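Penicillin-binding protein PbpB (Mycobacterium tuberculosis, PDB 6KGW) synthesises cross-linked peptidoglycan from lipid intermediates, its penicillin-sensitive transpeptidase domain joining the peptide subunits. Local coordinates at residues Q292-I297 with S325-L330; V405-R410 with E425-D430. All coordinates share one frame; numbering follows the deposited sequence.

Interaction 1: Q292-I297 with S325-L330; sequences QVPGSI and SNVGTL. With AIX ((2R,4S)-2-[(1R)-1-{[(2R)-2-amino-2-phenylacetyl]amino}-2-oxoethyl]-5,5-dimethyl-1,3-thiazolidine-4-carboxylic acid), chain E.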
ATOM      1  N   GLN A 292     -20.054  13.960 -20.693  1.00 37.49           N
ATOM      2  CA  GLN A 292     -19.537  15.082 -21.463  1.00 41.00           C
ATOM      3  C   GLN A 292     -18.550  15.803 -20.555  1.00 44.84           C
ATOM      4  O   GLN A 292     -18.955  16.456 -19.589  1.00 50.04           O
ATOM      5  CB  GLN A 292     -20.671  16.012 -21.900  1.00 47.36           C
ATOM      6  CG  GLN A 292     -21.770  15.325 -22.686  1.00 46.70           C
ATOM      7  CD  GLN A 292     -21.241  14.672 -23.960  1.00 50.58           C
ATOM      8  OE1 GLN A 292     -20.485  15.279 -24.717  1.00 49.80           O
ATOM      9  NE2 GLN A 292     -21.638  13.427 -24.196  1.00 49.93           N
ATOM     10  N   VAL A 293     -17.261  15.665 -20.826  1.00 46.76           N
ATOM     11  CA  VAL A 293     -16.258  16.146 -19.882  1.00 45.54           C
ATOM     12  C   VAL A 293     -15.471  17.272 -20.547  1.00 43.91           C
ATOM     13  O   VAL A 293     -14.693  17.024 -21.480  1.00 46.12           O
ATOM     14  CB  VAL A 293     -15.346  15.005 -19.408  1.00 45.58           C
ATOM     15  CG1 VAL A 293     -14.210  15.542 -18.528  1.00 42.10           C
ATOM     16  CG2 VAL A 293     -16.168  13.999 -18.635  1.00 40.37           C
ATOM     17  N   PRO A 294     -15.640  18.518 -20.112  1.00 47.81           N
ATOM     18  CA  PRO A 294     -14.792  19.605 -20.616  1.00 48.68           C
ATOM     19  C   PRO A 294     -13.341  19.443 -20.188  1.00 48.49           C
ATOM     20  O   PRO A 294     -13.003  18.668 -19.290  1.00 49.00           O
ATOM     21  CB  PRO A 294     -15.406  20.868 -19.990  1.00 44.43           C
ATOM     22  CG  PRO A 294     -16.198  20.375 -18.809  1.00 48.08           C
ATOM     23  CD  PRO A 294     -16.699  19.004 -19.207  1.00 47.56           C
ATOM     24  N   GLY A 295     -12.473  20.204 -20.851  1.00 48.73           N
ATOM     25  CA  GLY A 295     -11.069  20.200 -20.484  1.00 46.00           C
ATOM     26  C   GLY A 295     -10.761  20.930 -19.196  1.00 46.39           C
ATOM     27  O   GLY A 295      -9.639  20.816 -18.687  1.00 42.17           O
ATOM     28  N   SER A 296     -11.721  21.676 -18.656  1.00 41.51           N
ATOM     29  CA  SER A 296     -11.495  22.305 -17.369  1.00 42.78           C
ATOM     30  C   SER A 296     -12.830  22.753 -16.816  1.00 50.35           C
ATOM     31  O   SER A 296     -13.802  22.927 -17.553  1.00 52.91           O
ATOM     32  CB  SER A 296     -10.516  23.485 -17.471  1.00 46.73           C
ATOM     33  OG  SER A 296     -10.851  24.364 -18.532  1.00 53.59           O
ATOM     34  N   ILE A 297     -12.874  22.917 -15.496  1.00 50.06           N
ATOM     35  CA  ILE A 297     -14.030  23.518 -14.853  1.00 55.90           C
ATOM     36  C   ILE A 297     -13.560  24.418 -13.722  1.00 54.28           C
ATOM     37  O   ILE A 297     -12.489  24.228 -13.142  1.00 55.79           O
ATOM     38  CB  ILE A 297     -15.029  22.465 -14.320  1.00 56.98           C
ATOM     39  CG1 ILE A 297     -14.362  21.532 -13.305  1.00 55.23           C
ATOM     40  CG2 ILE A 297     -15.640  21.676 -15.469  1.00 55.19           C
ATOM     41  CD1 ILE A 297     -15.369  20.801 -12.435  1.00 54.84           C
ATOM     42  N   SER A 325      -9.349  11.465 -15.855  1.00 48.10           N
ATOM     43  CA  SER A 325      -9.844  12.834 -15.994  1.00 42.72           C
ATOM     44  C   SER A 325     -10.140  13.445 -14.621  1.00 42.82           C
ATOM     45  O   SER A 325     -11.000  12.947 -13.887  1.00 45.09           O
ATOM     46  CB  SER A 325     -11.097  12.843 -16.865  1.00 38.94           C
ATOM     47  OG  SER A 325     -11.763  14.094 -16.828  1.00 42.32           O
ATOM     48  N   ASN A 326      -9.435  14.529 -14.275  1.00 41.70           N
ATOM     49  CA  ASN A 326      -9.758  15.255 -13.048  1.00 44.01           C
ATOM     50  C   ASN A 326     -11.133  15.907 -13.152  1.00 43.55           C
ATOM     51  O   ASN A 326     -11.957  15.801 -12.237  1.00 41.94           O
ATOM     52  CB  ASN A 326      -8.695  16.322 -12.754  1.00 49.95           C
ATOM     53  CG  ASN A 326      -7.334  15.736 -12.356  1.00 50.96           C
ATOM     54  OD1 ASN A 326      -7.225  14.591 -11.913  1.00 46.78           O
ATOM     55  ND2 ASN A 326      -6.284  16.547 -12.515  1.00 53.75           N
ATOM     56  N   VAL A 327     -11.387  16.597 -14.267  1.00 42.60           N
ATOM     57  CA  VAL A 327     -12.680  17.241 -14.496  1.00 47.56           C
ATOM     58  C   VAL A 327     -13.813  16.223 -14.385  1.00 46.98           C
ATOM     59  O   VAL A 327     -14.812  16.442 -13.680  1.00 39.79           O
ATOM     60  CB  VAL A 327     -12.668  17.946 -15.867  1.00 48.44           C
ATOM     61  CG1 VAL A 327     -14.050  18.520 -16.219  1.00 44.66           C
ATOM     62  CG2 VAL A 327     -11.567  19.027 -15.885  1.00 45.67           C
ATOM     63  N   GLY A 328     -13.660  15.080 -15.064  1.00 43.84           N
ATOM     64  CA  GLY A 328     -14.672  14.045 -14.980  1.00 41.01           C
ATOM     65  C   GLY A 328     -14.880  13.537 -13.565  1.00 43.86           C
ATOM     66  O   GLY A 328     -16.021  13.325 -13.135  1.00 38.13           O
ATOM     67  N   THR A 329     -13.778  13.311 -12.827  1.00 44.86           N
ATOM     68  CA  THR A 329     -13.898  12.855 -11.442  1.00 39.66           C
ATOM     69  C   THR A 329     -14.673  13.861 -10.612  1.00 40.92           C
ATOM     70  O   THR A 329     -15.507  13.494  -9.778  1.00 41.46           O
ATOM     71  CB  THR A 329     -12.515  12.629 -10.844  1.00 43.74           C
ATOM     72  OG1 THR A 329     -11.894  11.494 -11.458  1.00 40.29           O
ATOM     73  CG2 THR A 329     -12.588  12.439  -9.317  1.00 39.48           C
ATOM     74  N   LEU A 330     -14.421  15.145 -10.834  1.00 42.69           N
ATOM     75  CA  LEU A 330     -15.071  16.157 -10.014  1.00 43.37           C
ATOM     76  C   LEU A 330     -16.551  16.295 -10.366  1.00 41.79           C
ATOM     77  O   LEU A 330     -17.391  16.431  -9.472  1.00 42.69           O
ATOM     78  CB  LEU A 330     -14.326  17.482 -10.159  1.00 44.00           C
ATOM     79  CG  LEU A 330     -13.008  17.528  -9.379  1.00 42.85           C
ATOM     80  CD1 LEU A 330     -12.218  18.794  -9.701  1.00 47.20           C
ATOM     81  CD2 LEU A 330     -13.290  17.449  -7.898  1.00 42.04           C
TER
HETATM   82  C8  AIX E 704       1.521  15.753 -13.684  1.00 65.66           C
HETATM   83  C5  AIX E 704      -0.626  16.182 -12.674  1.00 57.43           C
HETATM   84  C6  AIX E 704      -2.301  11.850 -14.850  1.00 48.87           C
HETATM   85  N1  AIX E 704      -2.829  14.168 -11.668  1.00 58.36           N
HETATM   86  C2  AIX E 704      -2.033   9.596 -13.625  1.00 51.79           C
HETATM   87  N3  AIX E 704      -3.712  11.224 -12.934  1.00 49.17           N
HETATM   88  C4  AIX E 704      -1.522  16.206 -11.448  1.00 56.01           C
HETATM   89  C1  AIX E 704      -2.905  11.112 -16.044  1.00 43.54           C
HETATM   90  C3  AIX E 704      -2.869  15.509 -11.708  1.00 59.22           C
HETATM   91  C7  AIX E 704       0.708  15.813 -12.563  1.00 64.05           C
HETATM   92  C9  AIX E 704       1.012  16.060 -14.927  1.00 59.44           C
HETATM   93  C10 AIX E 704      -0.309  16.437 -15.048  1.00 57.62           C
HETATM   94  C11 AIX E 704      -1.122  16.503 -13.929  1.00 59.75           C
HETATM   95  C12 AIX E 704      -2.367  11.074 -13.499  1.00 50.21           C
HETATM   96  C13 AIX E 704      -4.215  12.570 -13.096  1.00 49.72           C
HETATM   97  C14 AIX E 704      -4.005  13.301 -11.725  1.00 51.42           C
HETATM   98  C15 AIX E 704      -3.983  12.155 -10.652  1.00 53.83           C
HETATM   99  C16 AIX E 704      -0.862  12.273 -15.141  1.00 45.51           C
HETATM  100  N2  AIX E 704      -1.687  17.577 -10.932  1.00 62.87           N
HETATM  101  O1  AIX E 704      -3.106   8.872 -13.591  1.00 52.84           O
HETATM  102  O2  AIX E 704      -0.897   9.144 -13.746  1.00 57.77           O
HETATM  103  O3  AIX E 704      -3.892  16.158 -11.915  1.00 57.60           O
HETATM  104  O4  AIX E 704      -2.957  11.639 -10.296  1.00 53.59           O
HETATM  105  S1  AIX E 704      -3.308  13.351 -14.494  1.00 58.52           S
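Val293 and Gly328 come within 5.6 Å at their CA atoms, and Ser296 and Val327 within 5.9 Å, where the chain leading into strand 296-299 runs past the first turn of helix 326-347 without a hydrogen bond between the two segments. Val327 carries most of the contact. Val327 CG1, set anti to the backbone N (chi1 174°), sits 3.2 Å from Pro294 O and 3.6 Å from Ile297 CG2, with the proline ring packed against it as well. The other methyl, Val327 CG2, rests 3.6 Å from Ser296 CA, so the bend at 294-296 curls around both branches. Farther along the helix, Ile297 CD1 brushes Leu330 CB.

At the helix start, Val293 CG1 lies 3.3 Å from Ser325 OG and also touches Gly328 N, covering the N-cap. Ser325 swings its hydroxyl back, and Ser325 OG accepts from Gly328 N at 2.8 Å (N-H...O 157°); the same OG bonds to Asp306, whose other carboxylate oxygen takes Val327 N. Ser325 O is gripped as well, by Thr329 N and Thr329 OG1 from opposite faces of its plane.

Asn326 turns to the other side, toward the opened ampicillin AIX: Asn326 ND2 donates to the side-chain amide oxygen AIX O3, at a doubtfully short 2.5 Å, while OD1 meets Lys272. Ser324, Ser325 and Asn326 are consistent with the SxN motif of penicillin-binding transpeptidases; Val293 to Ile297 then pack on the side of this helix start away from the bound antibiotic.

Interaction 2: V405-R410 with E425-D430; sequences VRVPPR and EPRPDD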
ATOM      1  N   VAL A 405     -15.773  -5.125   1.646  1.00 40.80           N
ATOM      2  CA  VAL A 405     -15.558  -5.254   3.077  1.00 41.60           C
ATOM      3  C   VAL A 405     -14.085  -5.019   3.364  1.00 41.43           C
ATOM      4  O   VAL A 405     -13.218  -5.808   2.957  1.00 43.41           O
ATOM      5  CB  VAL A 405     -16.015  -6.627   3.587  1.00 42.05           C
ATOM      6  CG1 VAL A 405     -15.629  -6.795   5.046  1.00 40.40           C
ATOM      7  CG2 VAL A 405     -17.531  -6.783   3.362  1.00 37.71           C
ATOM      8  N   ARG A 406     -13.798  -3.948   4.086  1.00 42.47           N
ATOM      9  CA  ARG A 406     -12.429  -3.615   4.432  1.00 41.38           C
ATOM     10  C   ARG A 406     -12.043  -4.323   5.723  1.00 43.11           C
ATOM     11  O   ARG A 406     -12.732  -4.205   6.743  1.00 47.96           O
ATOM     12  CB  ARG A 406     -12.262  -2.108   4.571  1.00 41.72           C
ATOM     13  CG  ARG A 406     -10.848  -1.684   4.790  1.00 42.11           C
ATOM     14  CD  ARG A 406     -10.708  -0.191   4.632  1.00 43.97           C
ATOM     15  NE  ARG A 406     -11.453   0.581   5.620  1.00 43.75           N
ATOM     16  CZ  ARG A 406     -11.049   0.765   6.878  1.00 48.70           C
ATOM     17  NH1 ARG A 406      -9.929   0.194   7.313  1.00 36.76           N
ATOM     18  NH2 ARG A 406     -11.772   1.505   7.708  1.00 40.22           N
ATOM     19  N   VAL A 407     -10.953  -5.073   5.664  1.00 38.59           N
ATOM     20  CA  VAL A 407     -10.362  -5.737   6.818  1.00 40.03           C
ATOM     21  C   VAL A 407      -9.050  -5.017   7.120  1.00 44.24           C
ATOM     22  O   VAL A 407      -8.092  -5.118   6.333  1.00 40.84           O
ATOM     23  CB  VAL A 407     -10.135  -7.233   6.558  1.00 41.22           C
ATOM     24  CG1 VAL A 407      -9.555  -7.908   7.789  1.00 35.78           C
ATOM     25  CG2 VAL A 407     -11.438  -7.916   6.116  1.00 38.39           C
ATOM     26  N   PRO A 408      -8.956  -4.287   8.227  1.00 40.96           N
ATOM     27  CA  PRO A 408      -7.740  -3.542   8.531  1.00 39.53           C
ATOM     28  C   PRO A 408      -6.519  -4.442   8.505  1.00 39.03           C
ATOM     29  O   PRO A 408      -6.526  -5.555   9.063  1.00 37.81           O
ATOM     30  CB  PRO A 408      -8.008  -3.000   9.944  1.00 36.46           C
ATOM     31  CG  PRO A 408      -9.480  -2.859   9.974  1.00 40.98           C
ATOM     32  CD  PRO A 408      -9.977  -4.095   9.265  1.00 41.09           C
ATOM     33  N   PRO A 409      -5.449  -3.992   7.860  1.00 39.66           N
ATOM     34  CA  PRO A 409      -4.266  -4.844   7.714  1.00 37.21           C
ATOM     35  C   PRO A 409      -3.603  -5.127   9.051  1.00 38.88           C
ATOM     36  O   PRO A 409      -3.683  -4.339   9.999  1.00 41.23           O
ATOM     37  CB  PRO A 409      -3.356  -4.027   6.791  1.00 32.21           C
ATOM     38  CG  PRO A 409      -3.855  -2.605   6.951  1.00 35.94           C
ATOM     39  CD  PRO A 409      -5.301  -2.703   7.168  1.00 37.13           C
ATOM     40  N   ARG A 410      -2.935  -6.273   9.108  1.00 37.58           N
ATOM     41  CA  ARG A 410      -2.279  -6.795  10.294  1.00 34.91           C
ATOM     42  C   ARG A 410      -0.991  -7.473   9.854  1.00 41.35           C
ATOM     43  O   ARG A 410      -0.968  -8.156   8.816  1.00 40.07           O
ATOM     44  CB  ARG A 410      -3.206  -7.808  11.007  1.00 38.14           C
ATOM     45  CG  ARG A 410      -3.778  -7.389  12.358  1.00 39.50           C
ATOM     46  CD  ARG A 410      -4.230  -5.985  12.353  1.00 39.19           C
ATOM     47  NE  ARG A 410      -5.084  -5.633  13.472  1.00 44.23           N
ATOM     48  CZ  ARG A 410      -5.821  -4.524  13.504  1.00 41.31           C
ATOM     49  NH1 ARG A 410      -5.789  -3.673  12.486  1.00 43.49           N
ATOM     50  NH2 ARG A 410      -6.601  -4.275  14.539  1.00 48.49           N
ATOM     51  N   GLU A 425      -3.350 -14.388  16.438  1.00 49.36           N
ATOM     52  CA  GLU A 425      -3.707 -13.000  16.698  1.00 51.99           C
ATOM     53  C   GLU A 425      -5.195 -12.774  16.433  1.00 50.81           C
ATOM     54  O   GLU A 425      -5.740 -13.322  15.471  1.00 48.56           O
ATOM     55  CB  GLU A 425      -2.885 -12.054  15.814  1.00 52.34           C
ATOM     56  CG  GLU A 425      -1.570 -11.616  16.411  1.00 53.66           C
ATOM     57  CD  GLU A 425      -1.741 -10.748  17.644  1.00 62.15           C
ATOM     58  OE1 GLU A 425      -2.320  -9.636  17.539  1.00 56.62           O
ATOM     59  OE2 GLU A 425      -1.293 -11.195  18.724  1.00 66.41           O
ATOM     60  N   PRO A 426      -5.871 -11.956  17.241  1.00 52.86           N
ATOM     61  CA  PRO A 426      -7.301 -11.697  17.002  1.00 48.52           C
ATOM     62  C   PRO A 426      -7.526 -10.892  15.725  1.00 52.55           C
ATOM     63  O   PRO A 426      -6.877  -9.871  15.489  1.00 56.64           O
ATOM     64  CB  PRO A 426      -7.742 -10.919  18.250  1.00 49.96           C
ATOM     65  CG  PRO A 426      -6.490 -10.394  18.867  1.00 52.58           C
ATOM     66  CD  PRO A 426      -5.401 -11.368  18.510  1.00 56.47           C
ATOM     67  N   ARG A 427      -8.459 -11.364  14.903  1.00 53.68           N
ATOM     68  CA  ARG A 427      -8.777 -10.693  13.657  1.00 49.37           C
ATOM     69  C   ARG A 427      -9.524  -9.390  13.919  1.00 53.33           C
ATOM     70  O   ARG A 427     -10.405  -9.333  14.779  1.00 55.50           O
ATOM     71  CB  ARG A 427      -9.622 -11.589  12.768  1.00 47.99           C
ATOM     72  CG  ARG A 427      -8.967 -12.912  12.495  1.00 58.16           C
ATOM     73  CD  ARG A 427      -7.695 -12.739  11.684  1.00 55.43           C
ATOM     74  NE  ARG A 427      -7.979 -12.213  10.352  1.00 59.36           N
ATOM     75  CZ  ARG A 427      -7.395 -11.143   9.814  1.00 53.69           C
ATOM     76  NH1 ARG A 427      -6.457 -10.460  10.475  1.00 46.90           N
ATOM     77  NH2 ARG A 427      -7.746 -10.766   8.596  1.00 46.65           N
ATOM     78  N   PRO A 428      -9.204  -8.332  13.188  1.00 52.29           N
ATOM     79  CA  PRO A 428      -9.964  -7.095  13.333  1.00 41.40           C
ATOM     80  C   PRO A 428     -11.330  -7.230  12.685  1.00 49.04           C
ATOM     81  O   PRO A 428     -11.533  -8.001  11.741  1.00 43.58           O
ATOM     82  CB  PRO A 428      -9.100  -6.071  12.600  1.00 43.28           C
ATOM     83  CG  PRO A 428      -8.466  -6.902  11.504  1.00 47.74           C
ATOM     84  CD  PRO A 428      -8.170  -8.231  12.140  1.00 44.69           C
ATOM     85  N   ASP A 429     -12.271  -6.438  13.181  1.00 49.10           N
ATOM     86  CA  ASP A 429     -13.625  -6.539  12.676  1.00 49.02           C
ATOM     87  C   ASP A 429     -13.715  -6.001  11.259  1.00 50.51           C
ATOM     88  O   ASP A 429     -13.043  -5.028  10.897  1.00 49.63           O
ATOM     89  CB  ASP A 429     -14.592  -5.793  13.593  1.00 52.61           C
ATOM     90  CG  ASP A 429     -14.941  -6.601  14.822  1.00 55.52           C
ATOM     91  OD1 ASP A 429     -14.991  -7.851  14.702  1.00 54.57           O
ATOM     92  OD2 ASP A 429     -15.137  -5.997  15.899  1.00 57.17           O
ATOM     93  N   ASP A 430     -14.540  -6.674  10.461  1.00 47.53           N
ATOM     94  CA  ASP A 430     -14.952  -6.207   9.153  1.00 46.47           C
ATOM     95  C   ASP A 430     -15.515  -4.794   9.225  1.00 49.11           C
ATOM     96  O   ASP A 430     -16.191  -4.419  10.182  1.00 50.07           O
ATOM     97  CB  ASP A 430     -16.024  -7.143   8.595  1.00 42.17           C
ATOM     98  CG  ASP A 430     -15.467  -8.493   8.153  1.00 52.15           C
ATOM     99  OD1 ASP A 430     -14.225  -8.677   8.124  1.00 46.85           O
ATOM    100  OD2 ASP A 430     -16.289  -9.373   7.807  1.00 54.52           O
TER
HETATM  101  O   HOH W   1      -5.672  -7.988   8.370  1.00 39.01           O
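The Arg410 guanidinium has Pro428 over one face, with Pro428 CB about 3.6 Å above the plane and offset toward the rim; the two side chains run past each other in opposite directions. A bend at chi2 (42°) folds the arginine back, and Arg410 NH1 makes a weak but nearly straight bond to Pro409 O, 3.3 Å long. The Arg427 guanidinium is met at its edge by Arg410 CB, near its plane, and by a water lying in that plane, while Val407 CG1 comes obliquely, 3.5 Å from Arg427 NH2. That water donates to Pro408 O at 2.7 Å and accepts only weakly from Arg427 NH1, giving a thin polar bridge between the segments. The firmer partner of Arg427 is Thr230 O, bonded to NH2.

Pro428 also packs on Pro408: Pro428 CG lies 3.4 Å from Pro408 O, and the two rings slide past each other in opposite directions. The Val407 side chain crosses Pro428 at about a right angle. At the far end Asp430 lays its carboxylate against methyls: Val405 CG1 is 3.5 Å from Asp430 CG, and Asp430 OD1 touches Val407 CG2.

Residues 405-410 and 427-430 run roughly antiparallel, 154° apart, with the CA atoms of Val407 and Asp430 5.2 Å from each other. Pro408 and Pro428 have no N-H to give, and no direct hydrogen bond crosses here; backbone pairing begins just beyond, between Arg406 and Ile431. The arrangement is that of two chains, outgoing and returning, at the base of the antiparallel hairpin 412-416/422-424, which completes one end of a six-stranded mixed sheet.

Interactions 1 and 2 both belong to the transpeptidase part of the chain but share no element: their centres are 36 Å apart and their nearest atoms about 19 Å. Interaction 1 is partly buried and joins a strand approach to a helix start; methyl packing backs a turn whose serine caps the helix and whose Asn326 faces the bound antibiotic. Interaction 2 lies on the surface, far from the antibiotic, between two extended chains; there prolines, valine methyls, arginine groups and an aspartate do the packing, and a water supplies the polar link. Neither contact has a direct hydrogen bond across it, yet one lies behind the probable active site, the other beside the base of a hairpin.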